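Local atomic coordinates of ribonuclease H (Uncultured organism, PDB entry 3U3G), a protein that probably cleaves the RNA strand of RNA/DNA hybrids, as a member of the ribonuclease H1 family. Residues N2-G10 against E49-L60. Sequence-based numbering, arbitrary orientation.
Sequences NKIIIYTDG and EYEALIRALEDL
Ile6 and Leu60 meet tip to tip, Ile6 CD1 lying 3.7 Å from Leu60 CD1 and almost as near the other methyl of that leucine. Ile4 slides past Leu60 in the opposite direction, brushing it more loosely through CG2. The CG2 branch of Ile6, which is anti to the backbone N, rests on Ala56 CB at 3.8 Å. Thr8 CG2 lies 3.7 Å from Ala56 CB, so this methyl fits between two successive side chains on this face of the strand. Ala52 CB sits 3.1 Å from Asp9 O. Gly10, lacking a side chain, lets the backbones come to 4.0 Å between Gly10 CA and Glu49 CA.

One water links Thr8 to Glu49. Thr8 OG1 donates to it, and the water in turn donates to Glu49 O and, at 2.6 Å, to Glu49 OE1. A chi1 of 68° directs OG1 to this water and to CD2 of Leu53, which crosses the threonine at roughly a right angle, while CG2 goes to Ala56. The carboxylates of Asp9 and Glu49, planes 58° apart, bring OD1 of Asp9 within 3.3 Å of OE2 of Glu49 without a hydrogen bond: two acceptors facing each other, as in the acidic, metal-binding active sites of RNases H, to which they probably belong.

Strand 3-12 is the central strand of the mixed RNase H sheet, and helix 45-60 runs roughly antiparallel across it. Strand 17-26 flanks one side, where Ile21 touches Ala52; strand 71-76 flanks the other, its Met76 packing on Thr8 and Leu53.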
loop_
_atom_site.group_PDB
_atom_site.type_symbol
_atom_site.label_atom_id
_atom_site.label_comp_id
_atom_site.label_asym_id
_atom_site.label_seq_id
_atom_site.Cartn_x
_atom_site.Cartn_y
_atom_site.Cartn_z
ATOM N N ASN A 2 5.085 -15.239 -12.061
ATOM C CA ASN A 2 6.174 -14.535 -12.756
ATOM C C ASN A 2 6.196 -13.038 -12.476
ATOM O O ASN A 2 7.116 -12.334 -12.885
ATOM C CB ASN A 2 6.087 -14.749 -14.273
ATOM C CG ASN A 2 6.009 -16.211 -14.652
ATOM O OD1 ASN A 2 5.459 -16.557 -15.698
ATOM N ND2 ASN A 2 6.679 -17.062 -13.880
ATOM N N LYS A 3 5.120 -12.530 -11.898
ATOM C CA LYS A 3 5.113 -11.166 -11.407
ATOM C C LYS A 3 4.211 -11.107 -10.210
ATOM O O LYS A 3 3.304 -11.934 -10.063
ATOM C CB LYS A 3 4.598 -10.201 -12.478
ATOM C CG LYS A 3 4.793 -8.726 -12.121
ATOM C CD LYS A 3 4.116 -7.798 -13.124
ATOM C CE LYS A 3 4.383 -8.233 -14.556
ATOM N NZ LYS A 3 4.435 -7.065 -15.480
ATOM N N ILE A 4 4.540 -10.202 -9.300
ATOM C CA ILE A 4 3.710 -9.930 -8.143
ATOM C C ILE A 4 3.134 -8.527 -8.281
ATOM O O ILE A 4 3.878 -7.561 -8.464
ATOM C CB ILE A 4 4.520 -10.058 -6.839
ATOM C CG1 ILE A 4 4.939 -11.516 -6.620
ATOM C CG2 ILE A 4 3.699 -9.565 -5.648
ATOM C CD1 ILE A 4 5.896 -11.717 -5.420
ATOM N N ILE A 5 1.810 -8.446 -8.339
ATOM C CA ILE A 5 1.113 -7.173 -8.484
ATOM C C ILE A 5 0.405 -6.844 -7.178
ATOM O O ILE A 5 -0.377 -7.651 -6.659
ATOM C CB ILE A 5 0.071 -7.221 -9.634
ATOM C CG1 ILE A 5 0.763 -7.556 -10.960
ATOM C CG2 ILE A 5 -0.659 -5.875 -9.746
ATOM C CD1 ILE A 5 -0.197 -7.945 -12.056
ATOM N N ILE A 6 0.701 -5.670 -6.634
ATOM C CA ILE A 6 0.184 -5.245 -5.342
ATOM C C ILE A 6 -0.730 -4.044 -5.554
ATOM O O ILE A 6 -0.411 -3.168 -6.361
ATOM C CB ILE A 6 1.338 -4.828 -4.406
ATOM C CG1 ILE A 6 2.304 -5.993 -4.166
ATOM C CG2 ILE A 6 0.790 -4.321 -3.078
ATOM C CD1 ILE A 6 3.579 -5.603 -3.437
ATOM N N TYR A 7 -1.910 -4.059 -4.938
ATOM C CA TYR A 7 -2.762 -2.870 -4.844
ATOM C C TYR A 7 -2.819 -2.460 -3.384
ATOM O O TYR A 7 -3.031 -3.308 -2.507
ATOM C CB TYR A 7 -4.197 -3.178 -5.286
ATOM C CG TYR A 7 -4.315 -3.758 -6.675
ATOM C CD1 TYR A 7 -3.900 -5.063 -6.941
ATOM C CD2 TYR A 7 -4.701 -2.958 -7.746
ATOM C CE1 TYR A 7 -4.015 -5.609 -8.220
ATOM C CE2 TYR A 7 -4.802 -3.490 -9.027
ATOM C CZ TYR A 7 -4.409 -4.789 -9.263
ATOM O OH TYR A 7 -4.440 -5.311 -10.554
ATOM N N THR A 8 -2.673 -1.175 -3.110
ATOM C CA THR A 8 -2.830 -0.716 -1.735
ATOM C C THR A 8 -3.814 0.423 -1.639
ATOM O O THR A 8 -3.991 1.184 -2.593
ATOM C CB THR A 8 -1.500 -0.278 -1.081
ATOM O OG1 THR A 8 -1.022 0.920 -1.710
ATOM C CG2 THR A 8 -0.434 -1.374 -1.200
ATOM N N ASP A 9 -4.438 0.547 -0.478
ATOM C CA ASP A 9 -5.240 1.716 -0.150
ATOM C C ASP A 9 -5.247 1.880 1.368
ATOM O O ASP A 9 -5.063 0.915 2.125
ATOM C CB ASP A 9 -6.678 1.544 -0.677
ATOM C CG ASP A 9 -7.440 2.865 -0.792
ATOM O OD1 ASP A 9 -6.826 3.950 -0.722
ATOM O OD2 ASP A 9 -8.677 2.812 -0.970
ATOM N N GLY A 10 -5.453 3.112 1.815
ATOM C CA GLY A 10 -5.655 3.399 3.222
ATOM C C GLY A 10 -6.657 4.521 3.340
ATOM O O GLY A 10 -6.775 5.354 2.443
ATOM N N GLU A 49 -2.681 5.771 3.964
ATOM C CA GLU A 49 -2.174 5.335 2.666
ATOM C C GLU A 49 -0.725 4.869 2.771
ATOM O O GLU A 49 -0.319 3.885 2.137
ATOM C CB GLU A 49 -2.266 6.458 1.627
ATOM C CG GLU A 49 -3.680 6.767 1.109
ATOM C CD GLU A 49 -4.000 6.115 -0.243
ATOM O OE1 GLU A 49 -3.394 5.076 -0.602
ATOM O OE2 GLU A 49 -4.908 6.620 -0.936
ATOM N N TYR A 50 0.087 5.626 3.510
ATOM C CA TYR A 50 1.496 5.266 3.666
ATOM C C TYR A 50 1.654 4.003 4.510
ATOM O O TYR A 50 2.454 3.131 4.169
ATOM C CB TYR A 50 2.279 6.408 4.313
ATOM C CG TYR A 50 2.819 7.453 3.353
ATOM C CD1 TYR A 50 2.032 7.987 2.342
ATOM C CD2 TYR A 50 4.100 7.967 3.507
ATOM C CE1 TYR A 50 2.533 8.953 1.478
ATOM C CE2 TYR A 50 4.568 8.979 2.701
ATOM C CZ TYR A 50 3.795 9.450 1.668
ATOM O OH TYR A 50 4.316 10.401 0.804
ATOM N N GLU A 51 0.819 3.855 5.531
ATOM C CA GLU A 51 0.858 2.638 6.341
ATOM C C GLU A 51 0.473 1.414 5.512
ATOM O O GLU A 51 0.971 0.320 5.756
ATOM C CB GLU A 51 -0.053 2.757 7.567
ATOM C CG GLU A 51 0.394 3.726 8.653
ATOM C CD GLU A 51 1.528 3.194 9.523
ATOM O OE1 GLU A 51 2.234 2.225 9.126
ATOM O OE2 GLU A 51 1.759 3.813 10.590
ATOM N N ALA A 52 -0.435 1.571 4.553
ATOM C CA ALA A 52 -0.812 0.443 3.722
ATOM C C ALA A 52 0.353 -0.017 2.856
ATOM O O ALA A 52 0.577 -1.221 2.691
ATOM C CB ALA A 52 -2.016 0.799 2.855
ATOM N N LEU A 53 1.146 0.934 2.350
ATOM C CA LEU A 53 2.375 0.574 1.642
ATOM C C LEU A 53 3.373 -0.156 2.557
ATOM O O LEU A 53 3.998 -1.134 2.135
ATOM C CB LEU A 53 3.041 1.812 1.028
ATOM C CG LEU A 53 2.333 2.494 -0.134
ATOM C CD1 LEU A 53 2.908 3.893 -0.336
ATOM C CD2 LEU A 53 2.518 1.651 -1.383
ATOM N N ILE A 54 3.576 0.372 3.765
ATOM C CA ILE A 54 4.466 -0.286 4.718
ATOM C C ILE A 54 4.014 -1.733 4.994
ATOM O O ILE A 54 4.820 -2.655 4.979
ATOM C CB ILE A 54 4.576 0.539 6.003
ATOM C CG1 ILE A 54 5.289 1.858 5.687
ATOM C CG2 ILE A 54 5.316 -0.239 7.080
ATOM C CD1 ILE A 54 5.243 2.860 6.811
ATOM N N ARG A 55 2.710 -1.927 5.136
ATOM C CA ARG A 55 2.154 -3.254 5.341
ATOM C C ARG A 55 2.329 -4.147 4.122
ATOM O O ARG A 55 2.734 -5.298 4.261
ATOM C CB ARG A 55 0.682 -3.174 5.736
ATOM C CG ARG A 55 -0.062 -4.510 5.719
ATOM C CD ARG A 55 0.482 -5.546 6.726
ATOM N NE ARG A 55 -0.333 -6.777 6.731
ATOM C CZ ARG A 55 -1.422 -6.938 7.472
ATOM N NH1 ARG A 55 -2.167 -8.029 7.324
ATOM N NH2 ARG A 55 -1.757 -6.019 8.369
ATOM N N ALA A 56 2.141 -3.599 2.921
ATOM C CA ALA A 56 2.419 -4.398 1.720
ATOM C C ALA A 56 3.869 -4.860 1.641
ATOM O O ALA A 56 4.145 -6.011 1.295
ATOM C CB ALA A 56 2.023 -3.643 0.454
ATOM N N LEU A 57 4.799 -3.965 1.984
ATOM C CA LEU A 57 6.217 -4.329 2.014
ATOM C C LEU A 57 6.551 -5.396 3.062
ATOM O O LEU A 57 7.407 -6.254 2.814
ATOM C CB LEU A 57 7.082 -3.082 2.212
ATOM C CG LEU A 57 7.006 -2.136 1.014
ATOM C CD1 LEU A 57 7.619 -0.796 1.413
ATOM C CD2 LEU A 57 7.770 -2.704 -0.193
ATOM N N GLU A 58 5.822 -5.394 4.177
ATOM C CA GLU A 58 5.930 -6.447 5.177
ATOM C C GLU A 58 5.371 -7.769 4.655
ATOM O O GLU A 58 6.003 -8.826 4.793
ATOM C CB GLU A 58 5.213 -6.002 6.453
ATOM C CG GLU A 58 4.946 -7.081 7.486
ATOM C CD GLU A 58 6.079 -7.256 8.471
ATOM O OE1 GLU A 58 7.215 -6.822 8.146
ATOM O OE2 GLU A 58 5.879 -8.027 9.449
ATOM N N ASP A 59 4.187 -7.708 4.052
ATOM C CA ASP A 59 3.560 -8.902 3.482
ATOM C C ASP A 59 4.527 -9.566 2.518
ATOM O O ASP A 59 4.637 -10.788 2.477
ATOM C CB ASP A 59 2.300 -8.505 2.712
ATOM C CG ASP A 59 1.166 -8.044 3.624
ATOM O OD1 ASP A 59 1.092 -8.479 4.793
ATOM O OD2 ASP A 59 0.232 -7.419 3.087
ATOM N N LEU A 60 5.202 -8.753 1.710
ATOM C CA LEU A 60 6.120 -9.306 0.721
ATOM C C LEU A 60 7.145 -10.268 1.322
ATOM O O LEU A 60 7.607 -11.195 0.644
ATOM C CB LEU A 60 6.831 -8.184 -0.041
ATOM C CG LEU A 60 5.994 -7.515 -1.124
ATOM C CD1 LEU A 60 6.791 -6.398 -1.788
ATOM C CD2 LEU A 60 5.573 -8.571 -2.149
HETATM O O HOH W 1 -1.948 2.988 -0.052
#